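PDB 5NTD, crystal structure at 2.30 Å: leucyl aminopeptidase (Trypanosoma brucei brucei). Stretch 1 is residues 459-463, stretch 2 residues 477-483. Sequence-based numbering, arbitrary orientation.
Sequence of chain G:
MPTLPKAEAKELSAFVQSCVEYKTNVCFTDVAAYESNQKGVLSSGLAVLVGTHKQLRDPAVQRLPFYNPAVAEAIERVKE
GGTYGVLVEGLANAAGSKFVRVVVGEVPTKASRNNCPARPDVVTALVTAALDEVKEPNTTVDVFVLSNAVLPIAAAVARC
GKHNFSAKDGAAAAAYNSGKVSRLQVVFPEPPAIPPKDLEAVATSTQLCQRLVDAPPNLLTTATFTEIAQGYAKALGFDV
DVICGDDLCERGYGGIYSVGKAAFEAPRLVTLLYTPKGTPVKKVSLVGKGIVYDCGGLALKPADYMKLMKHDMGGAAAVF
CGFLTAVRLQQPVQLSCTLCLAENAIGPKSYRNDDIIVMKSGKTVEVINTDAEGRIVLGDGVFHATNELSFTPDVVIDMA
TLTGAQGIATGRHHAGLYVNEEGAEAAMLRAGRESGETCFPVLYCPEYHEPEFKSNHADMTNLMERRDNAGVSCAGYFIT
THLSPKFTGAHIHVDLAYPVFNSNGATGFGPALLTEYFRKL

Stretch 1 459-463: DMTNL
Stretch 2, residues 477-483: YFITTHL

Stretch 1 enters from Asp 459 (phi/psi -62/-37) and is a short strand at Met 460 (-155/164) and Thr 461 (-91/171). Asn 462 then turns the chain (-98/7), and Leu 463 is extended again (-147/139). Stretch 2 opens in a helix that begins earlier in the chain, with phi/psi near -55/-45 from Tyr 477 to Ile 479. Thr 480 to Leu 483 form a type I turn, with Thr 481 at -64/-17 and His 482 at -104/9. The nearest CA atoms across the pair are those of Asn 462 and Phe 478, 7.2 Å apart. The contact buries 211 Å², both sides summed, and no hydrogen bond crosses it.

Sulfur-aromatic packing is central. The CA-to-CB bond of Met 460 points toward stretch 2, with rotamer p, t, p (70°, -166°, 75°). This unbranched, flexible side chain brings SD within reach of two rings. Met 460 SD lies 4.3 Å from the ring centroid of Phe 478 and 4.5 Å from that of His 482, oblique to both. Met 460 SD is 3.7 Å from Phe 478 CE2 and 3.6 Å from His 482 NE2. Phe 478 is t (177°, chi2 -83°). His 482 is m (-57°, chi2 -69°); its CB points sideways, but its ring comes nearer. All three residues are buried.

Van der Waals contacts complete the interface. Phe 478 CE2 meets Thr 461 O at 3.3 Å, with the oxygen at the ring edge, and Asn 462 CA at 3.7 Å. Met 460 CE reaches Thr 481 OG1 at 3.3 Å.

Hydrogen bonds within each stretch support this shape. Thr 481, chi1 69°, donates OG1 to Phe 478 O at 2.7 Å, so its hydroxyl is satisfied beside the methionine methyl. Thr 480 OG1 donates to Tyr 477 O at 2.6 Å. Leu 483 N donates to Thr 480 O at 3.1 Å across the turn. The CA-to-CB bond of Thr 461 points away, and Thr 461 OG1 donates to Leu 463 O at 2.9 Å.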

ATOM      1  N   ASP G 459      -9.609  18.416  25.667  1.00 30.26           N
ATOM      2  CA  ASP G 459     -10.885  17.818  26.127  1.00 28.81           C
ATOM      3  C   ASP G 459     -11.246  16.580  25.322  1.00 27.76           C
ATOM      4  O   ASP G 459     -11.723  15.616  25.855  1.00 29.01           O
ATOM      5  CB  ASP G 459     -12.036  18.808  26.065  1.00 29.09           C
ATOM      6  CG  ASP G 459     -11.874  19.938  27.035  1.00 28.47           C
ATOM      7  OD1 ASP G 459     -11.428  19.701  28.167  1.00 28.79           O
ATOM      8  OD2 ASP G 459     -12.169  21.080  26.641  1.00 28.25           O
ATOM      9  N   MET G 460     -10.966  16.621  24.046  1.00 27.31           N
ATOM     10  CA  MET G 460     -11.221  15.484  23.159  1.00 27.79           C
ATOM     11  C   MET G 460     -10.313  15.506  21.941  1.00 27.94           C
ATOM     12  O   MET G 460      -9.713  16.531  21.598  1.00 27.74           O
ATOM     13  CB  MET G 460     -12.680  15.490  22.691  1.00 28.14           C
ATOM     14  CG  MET G 460     -13.000  16.637  21.725  1.00 28.51           C
ATOM     15  SD  MET G 460     -14.773  16.888  21.474  1.00 28.45           S
ATOM     16  CE  MET G 460     -15.196  17.679  23.012  1.00 30.91           C
ATOM     17  N   THR G 461     -10.248  14.368  21.261  1.00 27.37           N
ATOM     18  CA  THR G 461      -9.678  14.316  19.892  1.00 27.26           C
ATOM     19  C   THR G 461     -10.811  14.525  18.864  1.00 27.33           C
ATOM     20  O   THR G 461     -11.975  14.567  19.216  1.00 28.47           O
ATOM     21  CB  THR G 461      -9.021  12.968  19.595  1.00 27.52           C
ATOM     22  OG1 THR G 461     -10.035  11.956  19.583  1.00 29.25           O
ATOM     23  CG2 THR G 461      -7.966  12.628  20.660  1.00 27.37           C
ATOM     24  N   ASN G 462     -10.437  14.691  17.608  1.00 27.83           N
ATOM     25  CA  ASN G 462     -11.391  14.693  16.501  1.00 28.37           C
ATOM     26  C   ASN G 462     -11.524  13.366  15.756  1.00 28.84           C
ATOM     27  O   ASN G 462     -12.151  13.302  14.714  1.00 28.46           O
ATOM     28  CB  ASN G 462     -11.066  15.794  15.502  1.00 28.75           C
ATOM     29  CG  ASN G 462      -9.980  15.414  14.543  1.00 28.31           C
ATOM     30  OD1 ASN G 462      -8.978  14.790  14.916  1.00 29.39           O
ATOM     31  ND2 ASN G 462     -10.129  15.842  13.300  1.00 30.05           N
ATOM     32  N   LEU G 463     -10.884  12.331  16.263  1.00 29.32           N
ATOM     33  CA  LEU G 463     -10.907  11.043  15.599  1.00 31.35           C
ATOM     34  C   LEU G 463     -10.863   9.920  16.585  1.00 32.65           C
ATOM     35  O   LEU G 463     -10.107   9.920  17.529  1.00 35.23           O
ATOM     36  CB  LEU G 463      -9.743  10.898  14.625  1.00 33.69           C
ATOM     37  CG  LEU G 463      -9.802   9.680  13.676  1.00 35.60           C
ATOM     38  CD1 LEU G 463     -10.882   9.875  12.636  1.00 35.87           C
ATOM     39  CD2 LEU G 463      -8.491   9.423  12.970  1.00 34.73           C
ATOM     40  N   TYR G 477     -21.550  11.818  17.318  1.00 26.90           N
ATOM     41  CA  TYR G 477     -21.312  12.063  18.752  1.00 26.52           C
ATOM     42  C   TYR G 477     -20.432  13.289  18.936  1.00 27.35           C
ATOM     43  O   TYR G 477     -20.682  14.137  19.772  1.00 28.50           O
ATOM     44  CB  TYR G 477     -20.691  10.850  19.457  1.00 26.35           C
ATOM     45  CG  TYR G 477     -20.172  11.225  20.822  1.00 27.19           C
ATOM     46  CD1 TYR G 477     -21.035  11.349  21.908  1.00 27.62           C
ATOM     47  CD2 TYR G 477     -18.829  11.548  21.018  1.00 28.21           C
ATOM     48  CE1 TYR G 477     -20.582  11.742  23.154  1.00 27.82           C
ATOM     49  CE2 TYR G 477     -18.366  11.943  22.264  1.00 29.13           C
ATOM     50  CZ  TYR G 477     -19.248  12.038  23.320  1.00 29.24           C
ATOM     51  OH  TYR G 477     -18.798  12.460  24.542  1.00 32.98           O
ATOM     52  N   PHE G 478     -19.354  13.354  18.161  1.00 27.04           N
ATOM     53  CA  PHE G 478     -18.395  14.461  18.256  1.00 26.93           C
ATOM     54  C   PHE G 478     -19.140  15.801  18.179  1.00 27.33           C
ATOM     55  O   PHE G 478     -18.916  16.721  18.960  1.00 26.92           O
ATOM     56  CB  PHE G 478     -17.337  14.409  17.154  1.00 26.96           C
ATOM     57  CG  PHE G 478     -16.398  15.572  17.179  1.00 27.25           C
ATOM     58  CD1 PHE G 478     -16.744  16.779  16.595  1.00 27.78           C
ATOM     59  CD2 PHE G 478     -15.167  15.476  17.817  1.00 27.93           C
ATOM     60  CE1 PHE G 478     -15.879  17.864  16.637  1.00 28.15           C
ATOM     61  CE2 PHE G 478     -14.296  16.562  17.866  1.00 27.12           C
ATOM     62  CZ  PHE G 478     -14.645  17.750  17.275  1.00 27.34           C
ATOM     63  N   ILE G 479     -19.991  15.881  17.187  1.00 28.40           N
ATOM     64  CA  ILE G 479     -20.770  17.106  16.917  1.00 28.97           C
ATOM     65  C   ILE G 479     -21.626  17.473  18.147  1.00 28.67           C
ATOM     66  O   ILE G 479     -21.660  18.616  18.544  1.00 29.22           O
ATOM     67  CB  ILE G 479     -21.672  16.938  15.696  1.00 28.76           C
ATOM     68  CG1 ILE G 479     -20.826  16.737  14.444  1.00 27.89           C
ATOM     69  CG2 ILE G 479     -22.553  18.165  15.538  1.00 30.13           C
ATOM     70  CD1 ILE G 479     -21.604  16.167  13.267  1.00 27.24           C
ATOM     71  N   THR G 480     -22.225  16.466  18.778  1.00 27.21           N
ATOM     72  CA  THR G 480     -23.104  16.689  19.939  1.00 27.53           C
ATOM     73  C   THR G 480     -22.374  17.302  21.137  1.00 28.40           C
ATOM     74  O   THR G 480     -22.962  18.064  21.884  1.00 28.52           O
ATOM     75  CB  THR G 480     -23.869  15.440  20.417  1.00 26.74           C
ATOM     76  OG1 THR G 480     -22.973  14.467  20.942  1.00 27.07           O
ATOM     77  CG2 THR G 480     -24.640  14.851  19.272  1.00 27.60           C
ATOM     78  N   THR G 481     -21.088  17.000  21.281  1.00 27.67           N
ATOM     79  CA  THR G 481     -20.307  17.532  22.408  1.00 27.32           C
ATOM     80  C   THR G 481     -20.201  19.061  22.346  1.00 28.06           C
ATOM     81  O   THR G 481     -19.861  19.688  23.336  1.00 27.80           O
ATOM     82  CB  THR G 481     -18.882  16.964  22.502  1.00 26.54           C
ATOM     83  OG1 THR G 481     -18.085  17.437  21.402  1.00 26.12           O
ATOM     84  CG2 THR G 481     -18.901  15.432  22.545  1.00 27.27           C
ATOM     85  N   HIS G 482     -20.483  19.625  21.188  1.00 27.90           N
ATOM     86  CA  HIS G 482     -20.421  21.090  20.999  1.00 29.38           C
ATOM     87  C   HIS G 482     -21.785  21.805  20.957  1.00 29.74           C
ATOM     88  O   HIS G 482     -21.882  22.983  20.669  1.00 29.60           O
ATOM     89  CB  HIS G 482     -19.609  21.393  19.775  1.00 29.77           C
ATOM     90  CG  HIS G 482     -18.251  20.804  19.865  1.00 31.88           C
ATOM     91  ND1 HIS G 482     -17.298  21.262  20.760  1.00 31.47           N
ATOM     92  CD2 HIS G 482     -17.717  19.718  19.263  1.00 33.37           C
ATOM     93  CE1 HIS G 482     -16.219  20.514  20.662  1.00 32.45           C
ATOM     94  NE2 HIS G 482     -16.442  19.575  19.756  1.00 33.30           N
ATOM     95  N   LEU G 483     -22.834  21.064  21.269  1.00 30.29           N
ATOM     96  CA  LEU G 483     -24.170  21.658  21.469  1.00 30.22           C
ATOM     97  C   LEU G 483     -24.124  22.495  22.732  1.00 31.66           C
ATOM     98  O   LEU G 483     -23.488  22.116  23.716  1.00 32.21           O
ATOM     99  CB  LEU G 483     -25.252  20.590  21.625  1.00 29.12           C
ATOM    100  CG  LEU G 483     -25.557  19.805  20.337  1.00 28.43           C
ATOM    101  CD1 LEU G 483     -26.326  18.549  20.623  1.00 26.84           C
ATOM    102  CD2 LEU G 483     -26.303  20.689  19.344  1.00 29.18           C
TER